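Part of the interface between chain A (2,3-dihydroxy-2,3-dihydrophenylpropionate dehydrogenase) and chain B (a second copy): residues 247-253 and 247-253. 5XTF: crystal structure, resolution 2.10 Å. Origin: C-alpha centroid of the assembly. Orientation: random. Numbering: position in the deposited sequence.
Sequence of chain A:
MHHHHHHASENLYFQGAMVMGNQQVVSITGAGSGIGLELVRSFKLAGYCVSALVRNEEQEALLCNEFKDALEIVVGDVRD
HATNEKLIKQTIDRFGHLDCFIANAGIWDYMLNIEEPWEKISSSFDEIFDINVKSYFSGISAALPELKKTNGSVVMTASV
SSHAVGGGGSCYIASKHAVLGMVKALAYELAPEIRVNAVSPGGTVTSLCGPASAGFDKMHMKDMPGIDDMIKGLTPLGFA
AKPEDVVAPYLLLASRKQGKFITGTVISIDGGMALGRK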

# COMPACT_ATOMS: atom_id res chain seq x y z
N VAL A 247 -1.63 -21.52 -9.64
CA VAL A 247 -2.66 -22.13 -8.80
C VAL A 247 -2.23 -22.31 -7.34
O VAL A 247 -3.10 -22.36 -6.46
N ALA A 248 -0.93 -22.44 -7.07
CA ALA A 248 -0.52 -22.83 -5.72
C ALA A 248 -0.97 -21.86 -4.64
O ALA A 248 -1.35 -22.33 -3.55
N PRO A 249 -0.96 -20.53 -4.84
CA PRO A 249 -1.49 -19.65 -3.79
C PRO A 249 -2.93 -19.94 -3.42
O PRO A 249 -3.29 -19.89 -2.23
N TYR A 250 -3.78 -20.26 -4.41
CA TYR A 250 -5.15 -20.66 -4.09
C TYR A 250 -5.19 -21.86 -3.15
O TYR A 250 -5.99 -21.88 -2.22
N LEU A 251 -4.34 -22.87 -3.39
CA LEU A 251 -4.36 -24.05 -2.52
C LEU A 251 -3.90 -23.74 -1.10
O LEU A 251 -4.44 -24.29 -0.14
N LEU A 252 -2.89 -22.87 -0.95
CA LEU A 252 -2.47 -22.50 0.41
C LEU A 252 -3.57 -21.76 1.17
O LEU A 252 -3.82 -22.04 2.35
N LEU A 253 -4.25 -20.81 0.50
CA LEU A 253 -5.25 -19.99 1.17
C LEU A 253 -6.52 -20.78 1.49
O LEU A 253 -7.24 -20.43 2.43
N VAL B 247 4.69 -21.59 8.49
CA VAL B 247 5.79 -21.92 7.59
C VAL B 247 5.37 -22.16 6.15
O VAL B 247 6.22 -22.06 5.25
N ALA B 248 4.11 -22.50 5.89
CA ALA B 248 3.70 -22.81 4.52
C ALA B 248 4.07 -21.72 3.51
O ALA B 248 4.55 -22.09 2.42
N PRO B 249 3.89 -20.41 3.77
CA PRO B 249 4.28 -19.42 2.75
C PRO B 249 5.74 -19.49 2.36
O PRO B 249 6.08 -19.27 1.18
N TYR B 250 6.63 -19.80 3.31
CA TYR B 250 8.04 -19.94 2.96
C TYR B 250 8.24 -21.08 1.97
O TYR B 250 8.96 -20.92 0.98
N LEU B 251 7.59 -22.22 2.20
CA LEU B 251 7.73 -23.36 1.31
C LEU B 251 7.25 -23.04 -0.09
O LEU B 251 7.90 -23.38 -1.08
N LEU B 252 6.07 -22.40 -0.19
CA LEU B 252 5.57 -21.94 -1.48
C LEU B 252 6.57 -21.02 -2.18
O LEU B 252 6.87 -21.19 -3.37
N LEU B 253 7.10 -20.03 -1.45
CA LEU B 253 7.97 -19.03 -2.07
C LEU B 253 9.33 -19.61 -2.49
O LEU B 253 9.95 -19.09 -3.42

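Matching segments of one helix, one from each copy, run nearly antiparallel, 168° between their directions, in a register that places Ala248(A) across from Leu252(B) and Ala248(B) across from Leu252(A). The axes stay 11.0 Å apart at their closest, and the space between them is filled chiefly by the two leucines. On each helix the alanine and leucine, one turn apart, direct their CA-to-CB bonds toward the partner and form a small-then-large face; this register sets large against small.

One bump is Leu252(A), with chi1 t and chi2 p. Its CD1 comes to 3.7 Å from CB of Ala248(B), where the single methyl leaves a shallow hollow for it. Its CD2 lies 4.4 Å from CG of Pro249(B), whose compact ring borders the same site, and 3.8 Å from CD1 of Leu252(B), joining the two leucines at the middle of the contact.

Leu252(B), the other bump, has a different shape, t at both chi1 and chi2. Its CD2 rests more loosely against Ala248(A), 4.4 Å from CB, while its CD1 is 4.3 Å from CA of Pro249(A). The two halves are thus similar in pairing but unequal in fit.

No hydrogen bond crosses; branched leucine ends, alanine methyls and the sideways-pointing rings of Pro249(A) and Pro249(B) suit so apolar a seam. Tyr250(A) and Tyr250(B) are out of reach, their OH groups hydrogen-bonded elsewhere in the structure.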

# COMPACT_ATOMS: atom_id res chain seq x y z
CB VAL A 247 -3.13 -23.49 -9.34
CG1 VAL A 247 -3.59 -23.38 -10.78
CG2 VAL A 247 -2.05 -24.55 -9.21
CB ALA A 248 1.00 -23.02 -5.67
CB PRO A 249 -1.35 -18.24 -4.41
CG PRO A 249 -0.22 -18.37 -5.36
CD PRO A 249 -0.34 -19.77 -5.93
CB TYR A 250 -5.93 -20.97 -5.36
CG TYR A 250 -6.21 -19.79 -6.23
CD1 TYR A 250 -7.39 -19.08 -6.09
CD2 TYR A 250 -5.32 -19.41 -7.20
CE1 TYR A 250 -7.67 -18.02 -6.91
CE2 TYR A 250 -5.59 -18.34 -8.03
CZ TYR A 250 -6.77 -17.65 -7.88
OH TYR A 250 -7.02 -16.57 -8.69
CB LEU A 251 -3.49 -25.16 -3.12
CG LEU A 251 -4.13 -25.95 -4.26
CD1 LEU A 251 -3.01 -26.62 -5.05
CD2 LEU A 251 -5.15 -26.97 -3.71
CB LEU A 252 -1.20 -21.64 0.34
CG LEU A 252 -0.95 -20.70 1.54
CD1 LEU A 252 -0.60 -21.49 2.77
CD2 LEU A 252 0.13 -19.66 1.24
CB LEU A 253 -5.60 -18.78 0.30
CG LEU A 253 -4.50 -17.73 0.06
CD1 LEU A 253 -4.97 -16.69 -0.96
CD2 LEU A 253 -4.16 -17.06 1.37
CB VAL B 247 6.55 -23.17 8.09
CG1 VAL B 247 7.16 -22.90 9.46
CG2 VAL B 247 5.63 -24.38 8.12
CB ALA B 248 2.20 -23.12 4.46
CB PRO B 249 3.95 -18.07 3.41
CG PRO B 249 2.92 -18.39 4.46
CD PRO B 249 3.27 -19.77 4.95
CB TYR B 250 8.88 -20.19 4.21
CG TYR B 250 8.97 -19.04 5.19
CD1 TYR B 250 10.06 -18.18 5.18
CD2 TYR B 250 7.99 -18.86 6.14
CE1 TYR B 250 10.15 -17.17 6.10
CE2 TYR B 250 8.07 -17.85 7.06
CZ TYR B 250 9.15 -17.00 7.03
OH TYR B 250 9.20 -15.99 7.97
CB LEU B 251 6.96 -24.55 1.87
CG LEU B 251 7.54 -25.24 3.10
CD1 LEU B 251 6.48 -26.20 3.62
CD2 LEU B 251 8.81 -25.99 2.72
CB LEU B 252 4.24 -21.20 -1.28
CG LEU B 252 3.23 -20.83 -2.39
CD1 LEU B 252 2.30 -19.77 -1.84
CD2 LEU B 252 3.85 -20.34 -3.68
CB LEU B 253 8.19 -17.85 -1.12
CG LEU B 253 6.99 -16.94 -0.80
CD1 LEU B 253 7.37 -15.91 0.28
CD2 LEU B 253 6.47 -16.24 -2.04